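Local coordinates for protein cellulase CEL9M (Clostridium cellulolyticum, PDB 1IA6) that probably hydrolyses internal beta-1,4-glucosidic linkages in cellulose and related beta-glucans, as the catalytic module of a family 9 glycoside hydrolase, at residues Y350-G353 against N357-I360; F32-A37 against H364-G369; G58-F63 against G130-Q135; G27-F32 against M94-K99. All coordinates share one frame; numbering follows the deposited sequence. Where two conformers were deposited one is given.

From the N terminus, the loop after helix 6-15 opens contact 4 at 27-32 and, sharing Phe32 with it, contact 2 at 32-37. Contact 3 opens at 58-63, before contact 4 closes on helix 91-107, so contacts 3 and 4 cross; contact 3 then closes at 130-135. Far along the chain, contact 1 opens and closes a short loop at 350-360, and contact 2 closes just after it at 364-369. Contact 2 thus encloses contacts 1 and 3 and crosses contact 4. Contacts 2 and 3 meet through the Arg35-Glu133 salt bridge near the zinc site and through Arg365 packing on Gly130, together joining N-terminal loops, segment 130-135 and helix 365-368.

Contact 1: residues Y350-G353 against N357-I360; sequences YIIG and NWCI
Glycine-on-tryptophan CH-pi packing, Gly353 against Trp358, closes a short loop, 350-360, between helix 327-341 and helix 365-368, in the long connecting loops of the (alpha/alpha)6 barrel that family 9 cellulases share. Gly353 CA lies 3.6 Å from the centroid of the six-membered ring of Trp358, only 5° off its normal, and Gly353 N comes within 3.3 Å of Trp358 CD2 over the same face. The Gly353 main chain, N through C, lies over the indole; its positive phi (82°) is one that favours glycine. Trp358 CG sits between the backbone N and the carbonyl carbon (chi1 59°), which places one face of the indole against Gly353 N and CA. Ile352 divides its branches: CG2 reaches the pyrrole end of the indole, while CG1 faces Cys359, the residue after Trp358. No hydrogen bond passes between the two segments, so van der Waals contact carries the join. The loop borders the probable catalytic centre: Cys359 touches Asp401, predicted to be an active-site residue, and Ile360 N is hydrogen-bonded to Asp401 OD2. On the Cys359 side, Ile352 CG1 stands 4.2 Å from Cys359 CB and 3.9 Å from Cys359 O.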
loop_
_atom_site.group_PDB
_atom_site.type_symbol
_atom_site.label_atom_id
_atom_site.label_comp_id
_atom_site.label_asym_id
_atom_site.label_seq_id
_atom_site.Cartn_x
_atom_site.Cartn_y
_atom_site.Cartn_z
ATOM N N TYR A 350 10.322 13.746 -6.057
ATOM C CA TYR A 350 8.890 13.529 -5.926
ATOM C C TYR A 350 8.521 12.958 -4.563
ATOM O O TYR A 350 7.361 12.621 -4.303
ATOM C CB TYR A 350 8.385 12.653 -7.070
ATOM C CG TYR A 350 8.257 13.455 -8.345
ATOM C CD1 TYR A 350 7.316 14.477 -8.445
ATOM C CD2 TYR A 350 9.114 13.241 -9.425
ATOM C CE1 TYR A 350 7.229 15.271 -9.585
ATOM C CE2 TYR A 350 9.037 14.033 -10.576
ATOM C CZ TYR A 350 8.092 15.043 -10.647
ATOM O OH TYR A 350 7.998 15.832 -11.772
ATOM N N ILE A 351 9.524 12.862 -3.693
ATOM C CA ILE A 351 9.314 12.407 -2.326
ATOM C C ILE A 351 9.469 13.666 -1.475
ATOM O O ILE A 351 10.543 14.265 -1.428
ATOM C CB ILE A 351 10.371 11.374 -1.881
ATOM C CG1 ILE A 351 10.232 10.088 -2.701
ATOM C CG2 ILE A 351 10.192 11.059 -0.404
ATOM C CD1 ILE A 351 11.279 9.044 -2.361
ATOM N N ILE A 352 8.394 14.083 -0.820
ATOM C CA ILE A 352 8.449 15.287 0.003
ATOM C C ILE A 352 9.470 15.155 1.135
ATOM O O ILE A 352 9.566 14.112 1.779
ATOM C CB ILE A 352 7.058 15.608 0.593
ATOM C CG1 ILE A 352 6.089 15.964 -0.541
ATOM C CG2 ILE A 352 7.154 16.763 1.591
ATOM C CD1 ILE A 352 4.662 16.177 -0.083
ATOM N N GLY A 353 10.245 16.213 1.358
ATOM C CA GLY A 353 11.233 16.193 2.423
ATOM C C GLY A 353 12.547 15.516 2.080
ATOM O O GLY A 353 13.447 15.429 2.920
ATOM N N ASN A 357 13.906 20.818 -4.088
ATOM C CA ASN A 357 12.715 21.456 -4.632
ATOM C C ASN A 357 11.470 20.577 -4.642
ATOM O O ASN A 357 10.798 20.460 -5.665
ATOM C CB ASN A 357 13.003 21.954 -6.050
ATOM C CG ASN A 357 12.101 23.097 -6.454
ATOM O OD1 ASN A 357 11.802 23.978 -5.644
ATOM N ND2 ASN A 357 11.674 23.103 -7.709
ATOM N N TRP A 358 11.150 19.981 -3.498
ATOM C CA TRP A 358 9.989 19.104 -3.399
ATOM C C TRP A 358 8.655 19.848 -3.342
ATOM O O TRP A 358 8.610 21.063 -3.150
ATOM C CB TRP A 358 10.137 18.186 -2.180
ATOM C CG TRP A 358 10.276 18.908 -0.871
ATOM C CD1 TRP A 358 9.302 19.598 -0.209
ATOM C CD2 TRP A 358 11.450 18.988 -0.054
ATOM N NE1 TRP A 358 9.795 20.099 0.971
ATOM C CE2 TRP A 358 11.111 19.741 1.091
ATOM C CE3 TRP A 358 12.756 18.494 -0.177
ATOM C CZ2 TRP A 358 12.031 20.012 2.110
ATOM C CZ3 TRP A 358 13.670 18.764 0.837
ATOM C CH2 TRP A 358 13.301 19.517 1.965
ATOM N N CYS A 359 7.572 19.099 -3.520
ATOM C CA CYS A 359 6.214 19.641 -3.511
ATOM C C CYS A 359 5.882 20.359 -2.202
ATOM O O CYS A 359 6.110 19.823 -1.120
ATOM C CB CYS A 359 5.227 18.493 -3.750
ATOM S SG CYS A 359 3.477 18.934 -3.677
ATOM N N ILE A 360 5.341 21.573 -2.296
ATOM C CA ILE A 360 4.991 22.336 -1.101
ATOM C C ILE A 360 3.483 22.430 -0.876
ATOM O O ILE A 360 3.035 22.988 0.130
ATOM C CB ILE A 360 5.563 23.777 -1.154
ATOM C CG1 ILE A 360 4.965 24.533 -2.339
ATOM C CG2 ILE A 360 7.080 23.732 -1.252
ATOM C CD1 ILE A 360 5.384 25.996 -2.411
#

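Contact 2: residues F32-A37 against H364-G369; sequences FDWRGA and HRAANG
Trp34 sets the outer rim of its six-membered ring against the first turn of helix 365-368, with CZ3 3.7 Å from Ala366 CB. That methyl meets the indole at its edge, close to the ring plane, while the neighbouring corner, CH2, reaches Ala367 CB at 4.1 Å. Arg35 adds a second touch to the same methyl through its CD, 4.0 Å from Ala366 CB. Both residues come from a type I beta turn, Phe32 to Arg35, closed by Arg35 N to Phe32 O at 3.3 Å. Across the turn, Phe32 CB lies over one face of the indole, 3.5 Å above its plane. The helix presented to Trp34 has a side-chain N-cap: His364 ND1 accepts from Ala367 N at 3.0 Å, nearly straight at 166° and in the imidazole plane, while NE2 of the same ring bonds to Asn20. Arg35 is folded back by bends at chi2 (-50°) and chi3 (-37°), which bring its aliphatic part to the helix while its polar end turns elsewhere. There NE forms a salt bridge with Glu133 OE2, and NH1 bonds to the carbonyl oxygens of Ala19 and Lys21. The arginine lies close to the zinc site of Cys22, Cys38, His39 and His55, its side chain about 5 Å from the metal at the nearest atoms.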
loop_
_atom_site.group_PDB
_atom_site.type_symbol
_atom_site.label_atom_id
_atom_site.label_comp_id
_atom_site.label_asym_id
_atom_site.label_seq_id
_atom_site.Cartn_x
_atom_site.Cartn_y
_atom_site.Cartn_z
ATOM N N PHE A 32 6.263 12.960 13.917
ATOM C CA PHE A 32 5.697 14.280 13.675
ATOM C C PHE A 32 5.059 14.836 14.943
ATOM O O PHE A 32 4.089 14.279 15.458
ATOM C CB PHE A 32 4.657 14.205 12.557
ATOM C CG PHE A 32 5.201 13.675 11.260
ATOM C CD1 PHE A 32 6.205 14.360 10.580
ATOM C CD2 PHE A 32 4.711 12.491 10.717
ATOM C CE1 PHE A 32 6.713 13.874 9.375
ATOM C CE2 PHE A 32 5.210 11.995 9.513
ATOM C CZ PHE A 32 6.213 12.687 8.840
ATOM N N ASP A 33 5.603 15.940 15.444
ATOM C CA ASP A 33 5.062 16.538 16.656
ATOM C C ASP A 33 3.695 17.178 16.421
ATOM O O ASP A 33 2.995 17.513 17.374
ATOM C CB ASP A 33 6.039 17.573 17.235
ATOM C CG ASP A 33 6.422 18.642 16.233
ATOM O OD1 ASP A 33 5.517 19.210 15.586
ATOM O OD2 ASP A 33 7.633 18.924 16.100
ATOM N N TRP A 34 3.308 17.333 15.155
ATOM C CA TRP A 34 2.014 17.932 14.839
ATOM C C TRP A 34 0.866 16.925 14.765
ATOM O O TRP A 34 -0.263 17.291 14.441
ATOM C CB TRP A 34 2.083 18.738 13.534
ATOM C CG TRP A 34 2.894 18.106 12.441
ATOM C CD1 TRP A 34 4.249 18.172 12.281
ATOM C CD2 TRP A 34 2.398 17.320 11.350
ATOM N NE1 TRP A 34 4.628 17.480 11.153
ATOM C CE2 TRP A 34 3.511 16.946 10.565
ATOM C CE3 TRP A 34 1.118 16.895 10.961
ATOM C CZ2 TRP A 34 3.385 16.166 9.409
ATOM C CZ3 TRP A 34 0.993 16.118 9.811
ATOM C CH2 TRP A 34 2.124 15.762 9.050
ATOM N N ARG A 35 1.151 15.661 15.065
ATOM C CA ARG A 35 0.112 14.633 15.057
ATOM C C ARG A 35 -0.217 14.214 16.486
ATOM O O ARG A 35 0.676 14.089 17.329
ATOM C CB ARG A 35 0.549 13.395 14.262
ATOM C CG ARG A 35 0.456 13.524 12.740
ATOM C CD ARG A 35 -0.907 14.033 12.277
ATOM N NE ARG A 35 -2.007 13.507 13.084
ATOM C CZ ARG A 35 -2.489 12.270 13.009
ATOM N NH1 ARG A 35 -1.980 11.394 12.150
ATOM N NH2 ARG A 35 -3.473 11.901 13.819
ATOM N N GLY A 36 -1.502 14.001 16.749
ATOM C CA GLY A 36 -1.943 13.584 18.068
ATOM C C GLY A 36 -3.139 12.654 17.978
ATOM O O GLY A 36 -3.497 12.202 16.891
ATOM N N ALA A 37 -3.767 12.373 19.116
ATOM C CA ALA A 37 -4.930 11.490 19.154
ATOM C C ALA A 37 -6.076 12.024 18.305
ATOM O O ALA A 37 -6.372 13.218 18.330
ATOM C CB ALA A 37 -5.399 11.303 20.599
ATOM N N HIS A 364 -3.076 17.128 1.659
ATOM C CA HIS A 364 -3.115 16.413 2.930
ATOM C C HIS A 364 -3.582 17.381 4.018
ATOM O O HIS A 364 -2.922 18.379 4.304
ATOM C CB HIS A 364 -1.709 15.872 3.221
ATOM C CG HIS A 364 -1.637 14.911 4.368
ATOM N ND1 HIS A 364 -1.530 15.321 5.679
ATOM C CD2 HIS A 364 -1.614 13.557 4.396
ATOM C CE1 HIS A 364 -1.440 14.262 6.465
ATOM N NE2 HIS A 364 -1.488 13.179 5.711
ATOM N N ARG A 365 -4.725 17.081 4.623
ATOM C CA ARG A 365 -5.287 17.955 5.646
ATOM C C ARG A 365 -4.390 18.229 6.851
ATOM O O ARG A 365 -4.170 19.387 7.206
ATOM C CB ARG A 365 -6.644 17.406 6.103
ATOM C CG ARG A 365 -7.721 17.552 5.033
ATOM C CD ARG A 365 -8.988 16.784 5.371
ATOM N NE ARG A 365 -10.041 17.033 4.386
ATOM C CZ ARG A 365 -10.033 16.590 3.133
ATOM N NH1 ARG A 365 -9.023 15.856 2.678
ATOM N NH2 ARG A 365 -11.042 16.888 2.324
ATOM N N ALA A 366 -3.869 17.181 7.479
ATOM C CA ALA A 366 -3.014 17.370 8.649
ATOM C C ALA A 366 -1.755 18.181 8.330
ATOM O O ALA A 366 -1.431 19.135 9.041
ATOM C CB ALA A 366 -2.632 16.015 9.243
ATOM N N ALA A 367 -1.048 17.807 7.266
ATOM C CA ALA A 367 0.172 18.517 6.879
ATOM C C ALA A 367 -0.105 19.968 6.482
ATOM O O ALA A 367 0.672 20.863 6.807
ATOM C CB ALA A 367 0.869 17.785 5.726
ATOM N N ASN A 368 -1.210 20.197 5.778
ATOM C CA ASN A 368 -1.562 21.549 5.351
ATOM C C ASN A 368 -1.618 22.476 6.569
ATOM O O ASN A 368 -1.054 23.574 6.552
ATOM C CB ASN A 368 -2.901 21.532 4.613
ATOM C CG ASN A 368 -3.320 22.906 4.139
ATOM O OD1 ASN A 368 -4.149 23.560 4.762
ATOM N ND2 ASN A 368 -2.736 23.355 3.034
ATOM N N GLY A 369 -2.299 22.023 7.619
ATOM C CA GLY A 369 -2.381 22.784 8.855
ATOM C C GLY A 369 -3.314 23.980 8.923
ATOM O O GLY A 369 -3.356 24.663 9.948
#

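Contact 3: residues G58-F63 against G130-Q135; sequences GDHVKF and GAPEEQ
His60 is gripped from two directions by segment 130-135, one contact polar and the other through a ring face. The polar contact is a hydrogen bond from His60 ND1 to Gln135 OE1, 2.9 Å long and bent, with an N-H...O angle of 143°. The donor approaches from above the carbonyl plane, and the imidazole and amide planes stand 74° apart. Gln135 gets there on an extended chain whose CG is anti to the backbone N (chi1 -179°). OE1 is also hydrogen-bonded to NE2 of His39, a zinc ligand, so one amide oxygen bridges His60 and a first-shell residue of the metal site, with Gln135 itself in the second shell.

Apolar packing falls to Pro132. Its CB rests over one face of the His60 ring, 3.5 Å from the centroid, in a CH-pi contact, and CD of the proline approaches NE2 at 3.6 Å. At the ring edge, near its plane, Gly130 O lies 3.7 Å from His60 CE1; this buried carbonyl has no hydrogen-bonding partner in the model. Pro132 begins a short 3-10 segment, 132-134, with Gly130 and Gln135 in the flanking loop and Glu134 N bonded to Ala131 O at 3.1 Å.

Around the pair, His60 also touches Arg365 and Pro132 touches Ala366, both of helix 365-368. The backbone N of His60 bonds to Asp125 of helix 122-125, and Lys62 pairs with Val119 in strand 115-119, so the contact lies where the small antiparallel sheet meets two short helices.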
loop_
_atom_site.group_PDB
_atom_site.type_symbol
_atom_site.label_atom_id
_atom_site.label_comp_id
_atom_site.label_asym_id
_atom_site.label_seq_id
_atom_site.Cartn_x
_atom_site.Cartn_y
_atom_site.Cartn_z
ATOM N N GLY A 58 -5.344 11.952 1.921
ATOM C CA GLY A 58 -5.281 13.308 2.437
ATOM C C GLY A 58 -6.517 13.535 3.285
ATOM O O GLY A 58 -6.682 14.585 3.911
ATOM N N ASP A 59 -7.392 12.532 3.284
ATOM C CA ASP A 59 -8.629 12.557 4.047
ATOM C C ASP A 59 -8.477 11.690 5.296
ATOM O O ASP A 59 -7.378 11.236 5.610
ATOM C CB ASP A 59 -9.803 12.061 3.193
ATOM C CG ASP A 59 -9.541 10.704 2.564
ATOM O OD1 ASP A 59 -8.480 10.111 2.839
ATOM O OD2 ASP A 59 -10.402 10.228 1.794
ATOM N N HIS A 60 -9.581 11.430 5.990
ATOM C CA HIS A 60 -9.503 10.672 7.229
ATOM C C HIS A 60 -10.296 9.376 7.299
ATOM O O HIS A 60 -10.349 8.735 8.346
ATOM C CB HIS A 60 -9.899 11.595 8.382
ATOM C CG HIS A 60 -9.065 12.836 8.465
ATOM N ND1 HIS A 60 -9.591 14.069 8.787
ATOM C CD2 HIS A 60 -7.739 13.033 8.267
ATOM C CE1 HIS A 60 -8.626 14.972 8.780
ATOM N NE2 HIS A 60 -7.492 14.369 8.468
ATOM N N VAL A 61 -10.905 8.985 6.189
ATOM C CA VAL A 61 -11.674 7.748 6.154
ATOM C C VAL A 61 -10.731 6.548 6.108
ATOM O O VAL A 61 -9.647 6.622 5.530
ATOM C CB VAL A 61 -12.586 7.708 4.910
ATOM C CG1 VAL A 61 -13.332 6.376 4.838
ATOM C CG2 VAL A 61 -13.567 8.869 4.959
ATOM N N LYS A 62 -11.139 5.448 6.735
ATOM C CA LYS A 62 -10.343 4.232 6.712
ATOM C C LYS A 62 -11.064 3.277 5.762
ATOM O O LYS A 62 -12.077 2.679 6.118
ATOM C CB LYS A 62 -10.219 3.652 8.129
ATOM C CG LYS A 62 -9.596 4.661 9.098
ATOM C CD LYS A 62 -9.263 4.087 10.472
ATOM C CE LYS A 62 -10.503 3.852 11.310
ATOM N NZ LYS A 62 -10.137 3.614 12.738
ATOM N N PHE A 63 -10.551 3.191 4.535
ATOM C CA PHE A 63 -11.106 2.342 3.477
ATOM C C PHE A 63 -10.444 0.970 3.515
ATOM O O PHE A 63 -9.233 0.861 3.374
ATOM C CB PHE A 63 -10.859 2.981 2.104
ATOM C CG PHE A 63 -11.724 4.181 1.816
ATOM C CD1 PHE A 63 -13.081 4.028 1.544
ATOM C CD2 PHE A 63 -11.175 5.457 1.788
ATOM C CE1 PHE A 63 -13.880 5.133 1.244
ATOM C CE2 PHE A 63 -11.965 6.570 1.488
ATOM C CZ PHE A 63 -13.319 6.406 1.215
ATOM N N GLY A 130 -9.450 20.396 8.057
ATOM C CA GLY A 130 -8.825 20.815 9.295
ATOM C C GLY A 130 -8.062 19.623 9.837
ATOM O O GLY A 130 -8.032 18.571 9.194
ATOM N N ALA A 131 -7.452 19.774 11.007
ATOM C CA ALA A 131 -6.685 18.689 11.610
ATOM C C ALA A 131 -7.586 17.530 12.023
ATOM O O ALA A 131 -8.708 17.734 12.482
ATOM C CB ALA A 131 -5.916 19.205 12.822
ATOM N N PRO A 132 -7.105 16.287 11.852
ATOM C CA PRO A 132 -7.929 15.140 12.237
ATOM C C PRO A 132 -8.225 15.144 13.734
ATOM O O PRO A 132 -9.254 14.637 14.171
ATOM C CB PRO A 132 -7.082 13.940 11.807
ATOM C CG PRO A 132 -5.672 14.462 11.879
ATOM C CD PRO A 132 -5.818 15.849 11.286
ATOM N N GLU A 133 -7.322 15.735 14.513
ATOM C CA GLU A 133 -7.491 15.796 15.962
ATOM C C GLU A 133 -8.684 16.650 16.383
ATOM O O GLU A 133 -9.222 16.473 17.480
ATOM C CB GLU A 133 -6.227 16.353 16.629
ATOM C CG GLU A 133 -4.972 15.497 16.475
ATOM C CD GLU A 133 -4.286 15.678 15.133
ATOM O OE1 GLU A 133 -4.733 16.530 14.339
ATOM O OE2 GLU A 133 -3.288 14.968 14.877
ATOM N N GLU A 134 -9.098 17.571 15.516
ATOM C CA GLU A 134 -10.216 18.458 15.829
ATOM C C GLU A 134 -11.508 18.110 15.094
ATOM O O GLU A 134 -12.490 18.852 15.169
ATOM C CB GLU A 134 -9.828 19.909 15.529
ATOM C CG GLU A 134 -8.549 20.357 16.225
ATOM C CD GLU A 134 -8.196 21.804 15.937
ATOM O OE1 GLU A 134 -8.132 22.176 14.745
ATOM O OE2 GLU A 134 -7.976 22.567 16.900
ATOM N N GLN A 135 -11.512 16.987 14.380
ATOM C CA GLN A 135 -12.704 16.553 13.659
ATOM C C GLN A 135 -13.537 15.739 14.645
ATOM O O GLN A 135 -13.266 14.564 14.882
ATOM C CB GLN A 135 -12.306 15.704 12.452
ATOM C CG GLN A 135 -13.474 15.222 11.619
ATOM C CD GLN A 135 -13.023 14.560 10.336
ATOM O OE1 GLN A 135 -12.006 13.867 10.314
ATOM N NE2 GLN A 135 -13.779 14.763 9.260
#

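Contact 4: residues G27-F32 against M94-K99; sequences GENNVF and MLQQLK
A type II beta turn, Gly27 to Asn30, holds Asn29 at its third position with positive phi (57°), facing Gln96 of helix 91-107. The contact is a single amide-to-amide hydrogen bond at the protein surface: Gln96 NE2 donates to Asn29 OD1 at 3.2 Å, with an N-H...O angle of 143°. The two amides are almost perpendicular, and the donor sits above the carbonyl plane of Asn29 instead of on a lone pair. Gln96 reaches out on an extended chain, its CG anti to the carbonyl carbon (chi1 -57°). Asn29 was modelled in two conformers; the bond is that of the conformer described here and is doubtful as a constant feature. The turn itself is closed weakly, Asn30 N to Gly27 O at 3.5 Å. Further links between loop and helix run through Asp18: its backbone O accepts from Asn30 ND2, its OD2 from Val31 N and its OD1 from Gln97 NE2. Asn30, the last residue of the type II turn, also has its OD1 accepting from Phe32 N at 2.9 Å, in the carbonyl plane and on a lone pair. That bond, from an asparagine to the backbone two residues on, defines an Asx turn, which overlaps the type II turn at Asn30.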
loop_
_atom_site.group_PDB
_atom_site.type_symbol
_atom_site.label_atom_id
_atom_site.label_comp_id
_atom_site.label_asym_id
_atom_site.label_seq_id
_atom_site.Cartn_x
_atom_site.Cartn_y
_atom_site.Cartn_z
ATOM N N GLY A 27 -0.345 9.544 18.317
ATOM C CA GLY A 27 0.840 10.327 18.621
ATOM C C GLY A 27 1.957 9.610 19.357
ATOM O O GLY A 27 3.024 10.183 19.578
ATOM N N GLU A 28 1.726 8.360 19.738
ATOM C CA GLU A 28 2.738 7.597 20.460
ATOM C C GLU A 28 3.863 7.148 19.529
ATOM O O GLU A 28 3.623 6.479 18.528
ATOM C CB GLU A 28 2.083 6.387 21.131
ATOM C CG GLU A 28 2.971 5.662 22.123
ATOM C CD GLU A 28 2.192 4.676 22.973
ATOM O OE1 GLU A 28 1.249 5.113 23.671
ATOM O OE2 GLU A 28 2.519 3.470 22.943
ATOM N N ASN A 29 5.091 7.536 19.865
ATOM C CA ASN A 29 6.261 7.181 19.070
ATOM C C ASN A 29 6.087 7.664 17.627
ATOM O O ASN A 29 6.497 6.997 16.678
ATOM C CB ASN A 29 6.473 5.663 19.112
ATOM C CG ASN A 29 7.884 5.254 18.727
ATOM O OD1 ASN A 29 8.395 4.238 19.202
ATOM N ND2 ASN A 29 8.517 6.032 17.859
ATOM N N ASN A 30 5.473 8.835 17.479
ATOM C CA ASN A 30 5.236 9.433 16.169
ATOM C C ASN A 30 6.326 10.478 15.931
ATOM O O ASN A 30 6.584 11.309 16.800
ATOM C CB ASN A 30 3.857 10.098 16.161
ATOM C CG ASN A 30 3.372 10.430 14.766
ATOM O OD1 ASN A 30 4.036 11.141 14.018
ATOM N ND2 ASN A 30 2.199 9.916 14.413
ATOM N N VAL A 31 6.968 10.439 14.764
ATOM C CA VAL A 31 8.037 11.389 14.462
ATOM C C VAL A 31 7.544 12.812 14.242
ATOM O O VAL A 31 8.314 13.761 14.360
ATOM C CB VAL A 31 8.837 10.974 13.209
ATOM C CG1 VAL A 31 9.434 9.592 13.408
ATOM C CG2 VAL A 31 7.939 11.006 11.984
ATOM N N PHE A 32 6.263 12.960 13.917
ATOM C CA PHE A 32 5.697 14.280 13.675
ATOM C C PHE A 32 5.059 14.836 14.943
ATOM O O PHE A 32 4.089 14.279 15.458
ATOM C CB PHE A 32 4.657 14.205 12.557
ATOM C CG PHE A 32 5.201 13.675 11.260
ATOM C CD1 PHE A 32 6.205 14.360 10.580
ATOM C CD2 PHE A 32 4.711 12.491 10.717
ATOM C CE1 PHE A 32 6.713 13.874 9.375
ATOM C CE2 PHE A 32 5.210 11.995 9.513
ATOM C CZ PHE A 32 6.213 12.687 8.840
ATOM N N MET A 94 9.802 -0.047 10.804
ATOM C CA MET A 94 8.940 -0.743 9.857
ATOM C C MET A 94 7.968 -1.669 10.592
ATOM O O MET A 94 6.776 -1.703 10.284
ATOM C CB MET A 94 9.789 -1.556 8.876
ATOM C CG MET A 94 8.984 -2.297 7.831
ATOM S SD MET A 94 8.191 -1.177 6.653
ATOM C CE MET A 94 7.945 -2.286 5.288
ATOM N N LEU A 95 8.479 -2.423 11.562
ATOM C CA LEU A 95 7.637 -3.340 12.325
ATOM C C LEU A 95 6.567 -2.594 13.110
ATOM O O LEU A 95 5.453 -3.092 13.281
ATOM C CB LEU A 95 8.493 -4.200 13.264
ATOM C CG LEU A 95 9.300 -5.282 12.538
ATOM C CD1 LEU A 95 10.266 -5.955 13.503
ATOM C CD2 LEU A 95 8.350 -6.296 11.931
ATOM N N GLN A 96 6.900 -1.400 13.587
ATOM C CA GLN A 96 5.927 -0.607 14.319
ATOM C C GLN A 96 4.790 -0.185 13.384
ATOM O O GLN A 96 3.625 -0.242 13.767
ATOM C CB GLN A 96 6.591 0.630 14.927
ATOM C CG GLN A 96 7.759 0.288 15.843
ATOM C CD GLN A 96 8.279 1.487 16.608
ATOM O OE1 GLN A 96 8.446 2.567 16.047
ATOM N NE2 GLN A 96 8.548 1.296 17.898
ATOM N N GLN A 97 5.123 0.222 12.160
ATOM C CA GLN A 97 4.097 0.647 11.203
ATOM C C GLN A 97 3.184 -0.528 10.884
ATOM O O GLN A 97 1.963 -0.385 10.815
ATOM C CB GLN A 97 4.731 1.161 9.903
ATOM C CG GLN A 97 5.837 2.198 10.090
ATOM C CD GLN A 97 5.383 3.415 10.872
ATOM O OE1 GLN A 97 4.881 3.295 11.989
ATOM N NE2 GLN A 97 5.567 4.595 10.292
ATOM N N LEU A 98 3.787 -1.696 10.700
ATOM C CA LEU A 98 3.025 -2.897 10.384
ATOM C C LEU A 98 2.118 -3.332 11.530
ATOM O O LEU A 98 0.954 -3.670 11.314
ATOM C CB LEU A 98 3.976 -4.039 10.005
ATOM C CG LEU A 98 4.658 -3.850 8.647
ATOM C CD1 LEU A 98 5.830 -4.804 8.504
ATOM C CD2 LEU A 98 3.639 -4.078 7.544
ATOM N N LYS A 99 2.634 -3.312 12.753
ATOM C CA LYS A 99 1.815 -3.725 13.882
ATOM C C LYS A 99 0.644 -2.772 14.092
ATOM O O LYS A 99 -0.411 -3.177 14.589
ATOM C CB LYS A 99 2.644 -3.825 15.164
ATOM C CG LYS A 99 1.913 -4.588 16.272
ATOM C CD LYS A 99 2.803 -4.856 17.472
ATOM C CE LYS A 99 2.119 -5.783 18.475
ATOM N NZ LYS A 99 0.833 -5.216 18.965
#